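Local coordinates for acyl-homoserine-lactone synthase (Mesorhizobium sp. ORS 3359, PDB 6WNS), which catalyses the coenzyme A-dependent synthesis of acyl-homoserine lactones, quorum-sensing signals, probably by passing an acyl group from acyl-CoA to S-adenosylmethionine, at residues P79-S83 with E84-I88; V143-E146 with T147-K151. All coordinates share one frame; numbering follows the deposited sequence.

Interaction 1 of 2, residues P79-S83 with E84-I88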
loop_
_atom_site.group_PDB
_atom_site.type_symbol
_atom_site.label_atom_id
_atom_site.label_comp_id
_atom_site.label_asym_id
_atom_site.label_seq_id
_atom_site.Cartn_x
_atom_site.Cartn_y
_atom_site.Cartn_z
ATOM N N PRO A 79 -8.102 6.379 -12.538
ATOM C CA PRO A 79 -8.450 4.964 -12.518
ATOM C C PRO A 79 -7.568 4.211 -11.524
ATOM O O PRO A 79 -6.371 4.447 -11.458
ATOM C CB PRO A 79 -8.251 4.486 -13.968
ATOM C CG PRO A 79 -7.550 5.597 -14.722
ATOM C CD PRO A 79 -7.746 6.832 -13.891
ATOM N N HIS A 80 -8.200 3.362 -10.720
ATOM C CA HIS A 80 -7.510 2.603 -9.670
ATOM C C HIS A 80 -8.180 1.228 -9.523
ATOM O O HIS A 80 -9.105 0.935 -10.317
ATOM C CB HIS A 80 -7.415 3.441 -8.410
ATOM C CG HIS A 80 -8.740 3.807 -7.832
ATOM N ND1 HIS A 80 -9.488 4.861 -8.357
ATOM C CD2 HIS A 80 -9.424 3.367 -6.760
ATOM C CE1 HIS A 80 -10.583 5.023 -7.619
ATOM N NE2 HIS A 80 -10.563 4.122 -6.666
ATOM N N LEU A 81 -7.595 0.340 -8.727
ATOM C CA LEU A 81 -8.042 -1.075 -8.703
ATOM C C LEU A 81 -9.542 -1.133 -8.340
ATOM O O LEU A 81 -10.318 -1.822 -9.024
ATOM C CB LEU A 81 -7.250 -1.882 -7.678
ATOM C CG LEU A 81 -7.609 -3.366 -7.660
ATOM C CD1 LEU A 81 -7.139 -4.039 -8.931
ATOM C CD2 LEU A 81 -6.976 -4.053 -6.486
ATOM N N MET A 82 -9.920 -0.374 -7.347
ATOM C CA MET A 82 -11.317 -0.430 -6.839
ATOM C C MET A 82 -12.232 0.155 -7.888
ATOM O O MET A 82 -13.369 -0.355 -7.990
ATOM C CB MET A 82 -11.512 0.281 -5.497
ATOM C CG MET A 82 -12.761 -0.208 -4.744
ATOM S SD MET A 82 -13.211 0.770 -3.310
ATOM C CE MET A 82 -11.749 0.583 -2.287
ATOM N N SER A 83 -11.769 1.146 -8.657
ATOM C CA SER A 83 -12.630 1.776 -9.666
ATOM C C SER A 83 -12.710 0.896 -10.903
ATOM O O SER A 83 -13.785 0.801 -11.424
ATOM C CB SER A 83 -12.218 3.185 -9.992
ATOM O OG SER A 83 -11.193 3.239 -10.949
ATOM N N GLU A 84 -11.625 0.274 -11.339
ATOM C CA GLU A 84 -11.614 -0.426 -12.649
ATOM C C GLU A 84 -11.948 -1.913 -12.507
ATOM O O GLU A 84 -12.367 -2.478 -13.491
ATOM C CB GLU A 84 -10.240 -0.248 -13.252
ATOM C CG GLU A 84 -9.916 1.208 -13.502
ATOM C CD GLU A 84 -10.984 2.074 -14.185
ATOM O OE1 GLU A 84 -11.256 1.867 -15.367
ATOM O OE2 GLU A 84 -11.531 2.944 -13.503
ATOM N N VAL A 85 -11.650 -2.537 -11.364
ATOM C CA VAL A 85 -11.760 -4.005 -11.187
ATOM C C VAL A 85 -12.807 -4.347 -10.139
ATOM O O VAL A 85 -13.654 -5.228 -10.387
ATOM C CB VAL A 85 -10.384 -4.634 -10.854
ATOM C CG1 VAL A 85 -10.469 -6.151 -10.784
ATOM C CG2 VAL A 85 -9.377 -4.197 -11.843
ATOM N N PHE A 86 -12.804 -3.675 -8.995
ATOM C CA PHE A 86 -13.710 -4.073 -7.915
ATOM C C PHE A 86 -14.719 -2.983 -7.549
ATOM O O PHE A 86 -15.051 -2.900 -6.402
ATOM C CB PHE A 86 -12.890 -4.443 -6.693
ATOM C CG PHE A 86 -12.065 -5.675 -6.929
ATOM C CD1 PHE A 86 -12.694 -6.892 -7.126
ATOM C CD2 PHE A 86 -10.673 -5.596 -7.044
ATOM C CE1 PHE A 86 -11.957 -8.050 -7.331
ATOM C CE2 PHE A 86 -9.953 -6.758 -7.245
ATOM C CZ PHE A 86 -10.595 -7.975 -7.416
ATOM N N PRO A 87 -15.345 -2.242 -8.476
ATOM C CA PRO A 87 -16.325 -1.218 -8.065
ATOM C C PRO A 87 -17.536 -1.813 -7.339
ATOM O O PRO A 87 -18.186 -1.136 -6.508
ATOM C CB PRO A 87 -16.718 -0.602 -9.413
ATOM C CG PRO A 87 -16.429 -1.671 -10.441
ATOM C CD PRO A 87 -15.154 -2.321 -9.938
ATOM N N ILE A 88 -17.808 -3.093 -7.590
ATOM C CA ILE A 88 -18.925 -3.794 -6.906
ATOM C C ILE A 88 -18.702 -3.815 -5.386
ATOM O O ILE A 88 -19.716 -3.776 -4.670
ATOM C CB ILE A 88 -19.233 -5.187 -7.484
ATOM C CG1 ILE A 88 -20.585 -5.646 -6.947
ATOM C CG2 ILE A 88 -18.119 -6.205 -7.202
ATOM C CD1 ILE A 88 -21.244 -6.703 -7.777
#

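Interaction 2 of 2, residues V143-E146 with T147-K151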
loop_
_atom_site.group_PDB
_atom_site.type_symbol
_atom_site.label_atom_id
_atom_site.label_comp_id
_atom_site.label_asym_id
_atom_site.label_seq_id
_atom_site.Cartn_x
_atom_site.Cartn_y
_atom_site.Cartn_z
ATOM N N VAL A 143 -8.958 0.989 0.025
ATOM C CA VAL A 143 -8.183 -0.274 -0.187
ATOM C C VAL A 143 -9.147 -1.440 -0.355
ATOM O O VAL A 143 -10.233 -1.503 0.281
ATOM C CB VAL A 143 -7.194 -0.490 0.969
ATOM C CG1 VAL A 143 -7.941 -0.710 2.298
ATOM C CG2 VAL A 143 -6.195 -1.606 0.739
ATOM N N VAL A 144 -8.714 -2.381 -1.156
ATOM C CA VAL A 144 -9.325 -3.717 -1.338
ATOM C C VAL A 144 -8.342 -4.684 -0.671
ATOM O O VAL A 144 -7.122 -4.653 -1.042
ATOM C CB VAL A 144 -9.484 -4.034 -2.846
ATOM C CG1 VAL A 144 -10.085 -5.439 -3.025
ATOM C CG2 VAL A 144 -10.293 -2.979 -3.608
ATOM N N CYS A 145 -8.773 -5.373 0.357
ATOM C CA CYS A 145 -7.889 -6.233 1.161
ATOM C C CYS A 145 -8.679 -7.474 1.594
ATOM O O CYS A 145 -9.961 -7.544 1.413
ATOM C CB CYS A 145 -7.309 -5.472 2.339
ATOM S SG CYS A 145 -8.652 -4.861 3.374
ATOM N N GLU A 146 -7.920 -8.475 2.035
ATOM C CA GLU A 146 -8.496 -9.699 2.610
ATOM C C GLU A 146 -9.356 -9.304 3.823
ATOM O O GLU A 146 -8.991 -8.361 4.520
ATOM C CB GLU A 146 -7.380 -10.666 2.958
ATOM C CG GLU A 146 -6.911 -11.322 1.682
ATOM C CD GLU A 146 -6.199 -12.664 1.796
ATOM O OE1 GLU A 146 -6.874 -13.716 1.900
ATOM O OE2 GLU A 146 -4.976 -12.628 1.643
ATOM N N THR A 147 -10.420 -10.060 4.053
ATOM C CA THR A 147 -11.421 -9.755 5.102
ATOM C C THR A 147 -10.816 -9.880 6.497
ATOM O O THR A 147 -11.486 -9.427 7.383
ATOM C CB THR A 147 -12.679 -10.610 4.971
ATOM O OG1 THR A 147 -12.194 -11.955 4.863
ATOM C CG2 THR A 147 -13.517 -10.286 3.756
ATOM N N PHE A 148 -9.589 -10.368 6.714
ATOM C CA PHE A 148 -9.020 -10.408 8.098
ATOM C C PHE A 148 -8.373 -9.061 8.470
ATOM O O PHE A 148 -8.010 -8.880 9.637
ATOM C CB PHE A 148 -8.024 -11.560 8.300
ATOM C CG PHE A 148 -6.780 -11.519 7.437
ATOM C CD1 PHE A 148 -5.702 -10.712 7.769
ATOM C CD2 PHE A 148 -6.681 -12.293 6.294
ATOM C CE1 PHE A 148 -4.567 -10.663 6.979
ATOM C CE2 PHE A 148 -5.533 -12.266 5.528
ATOM C CZ PHE A 148 -4.487 -11.428 5.858
ATOM N N TRP A 149 -8.167 -8.145 7.525
ATOM C CA TRP A 149 -7.342 -6.915 7.755
ATOM C C TRP A 149 -8.008 -5.950 8.722
ATOM O O TRP A 149 -7.297 -5.328 9.516
ATOM C CB TRP A 149 -6.989 -6.183 6.453
ATOM C CG TRP A 149 -5.718 -6.724 5.889
ATOM C CD1 TRP A 149 -5.584 -7.588 4.840
ATOM C CD2 TRP A 149 -4.404 -6.555 6.451
ATOM N NE1 TRP A 149 -4.277 -7.965 4.712
ATOM C CE2 TRP A 149 -3.518 -7.319 5.650
ATOM C CE3 TRP A 149 -3.895 -5.854 7.558
ATOM C CZ2 TRP A 149 -2.147 -7.396 5.922
ATOM C CZ3 TRP A 149 -2.542 -5.914 7.818
ATOM C CH2 TRP A 149 -1.680 -6.670 6.998
ATOM N N PRO A 150 -9.330 -5.696 8.595
ATOM C CA PRO A 150 -9.987 -4.673 9.407
ATOM C C PRO A 150 -9.790 -4.937 10.911
ATOM O O PRO A 150 -9.435 -4.031 11.588
ATOM C CB PRO A 150 -11.460 -4.750 8.983
ATOM C CG PRO A 150 -11.392 -5.312 7.584
ATOM C CD PRO A 150 -10.232 -6.288 7.597
ATOM N N LYS A 151 -9.886 -6.178 11.369
ATOM C CA LYS A 151 -9.637 -6.480 12.804
ATOM C C LYS A 151 -8.209 -6.066 13.161
ATOM O O LYS A 151 -8.034 -5.342 14.160
ATOM C CB LYS A 151 -9.928 -7.947 13.129
ATOM C CG LYS A 151 -11.404 -8.219 13.388
ATOM C CD LYS A 151 -12.322 -7.206 12.671
ATOM C CE LYS A 151 -13.414 -7.833 11.823
ATOM N NZ LYS A 151 -13.801 -6.949 10.696
#

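Interaction 1 of 2, residues P79-S83 with E84-I88
With OG of S83 lodged between its own backbone N and carbonyl carbon (chi1 84°) and the E84 chain bent at its second torsion (chi2 -47°), the hydroxyl and the carboxylate of these two successive residues are brought together. S83 OG donates to E84 OE2 at 2.6 Å, on the lone pair that points away from the other carboxylate oxygen. The same OG accepts the backbone N-H of H80, with OG 3.0 Å from H80 N and the bond nearly straight at 172°. S83, three residues on from the N-cap H80, thus takes up the backbone N-H of the cap; the reciprocal bond of a full capping box is not made by the imidazole, whose ND1 bonds to E78 O. P79 flanks the carboxylate, its CB 3.7 Å from E84 CD.

One turn on, E84 N reaches H80 O at 2.8 Å. L81 O is gripped twice, from opposite faces of its carbonyl plane, by V85 N at 2.8 Å and F86 N at 3.1 Å. M82 O comes next to P87 N, which has no hydrogen to give, and the regular pattern of bonds stops there. On the apolar side, L81 CD1 rests 3.7 Å from V85 CG2, while L81 CG meets the edge of the F86 ring, and V85 CG1 lies over the rim of one face of that ring.

The first turn is held against strand 100-108 by the carboxylate of E102, which accepts from L81 N and M82 N. M82 and F86 pack on strands 140-146 and 174-180.

Interaction 2 of 2, residues V143-E146 with T147-K151
A type I beta turn from E146 to W149 carries the chain out of strand 140-146 and into helix 149-155, a strand-to-helix connection at the end of a strand of the mixed sheet of this acetyltransferase-clan fold. The turn is closed by W149 N, which donates to E146 O at 3.1 Å; the N-H points well at the oxygen (165°), although the donor stands above the carbonyl plane. E146 O also lies near the plane of the indole, at its edge, 3.5 Å from W149 CD1.

C145 meets the tryptophan with both of its side-chain atoms. Its CB is 3.7 Å from W149 CD1, approaching the ring obliquely, and its sulfur, turned between the backbone N and carbonyl carbon, sits 5.1 Å from the centroid of the five-membered ring of W149, an oblique sulfur-aromatic contact.

F148, the third residue of the turn, is exposed but folds back on it. With its CG placed between backbone N and carbonyl carbon (chi1 62°), the phenyl ring swings back to E146, its CE2 3.5 Å from E146 CB and 3.8 Å from E146 CD. Carboxylate and ring are inclined by 60°, hence not stacked. Another ring atom, F148 CE1, lies 3.6 Å above the indole plane of W149, near its rim, so the phenyl ring touches both the glutamate and the indole. With a glycine at E146, lacking CB and the carboxylate, F148 CE2 would probably lose its near neighbours on this side, leaving the ring less firmly fixed.

Backbone bonds of V143 with L177, C145 with I175 and T147 with D173 tie the connection to the antiparallel strand 174-180 and the residue just before it, and T147 also touches A166.

In the fold
From the N terminus the chain reaches interaction 1 after strand 69-75, where the short helix 81-84 ends in a local turn within the connection to strand 100-108. Helix 121-135 then leads to strand 140-146, whose exit turn forms interaction 2 before helix 149-155. The two contacts are in series, neither nested nor crossed, with centres about 16 Å apart. They nevertheless touch: M82 CE packs on V143 O at 3.6 Å, M82 CG on V144 CG2 at 3.9 Å, and F86 CD2 approaches V144 CG1. Residues 79-88 therefore lie against the strand that 147-151 leaves, joining the early connection to the later part of the sheet.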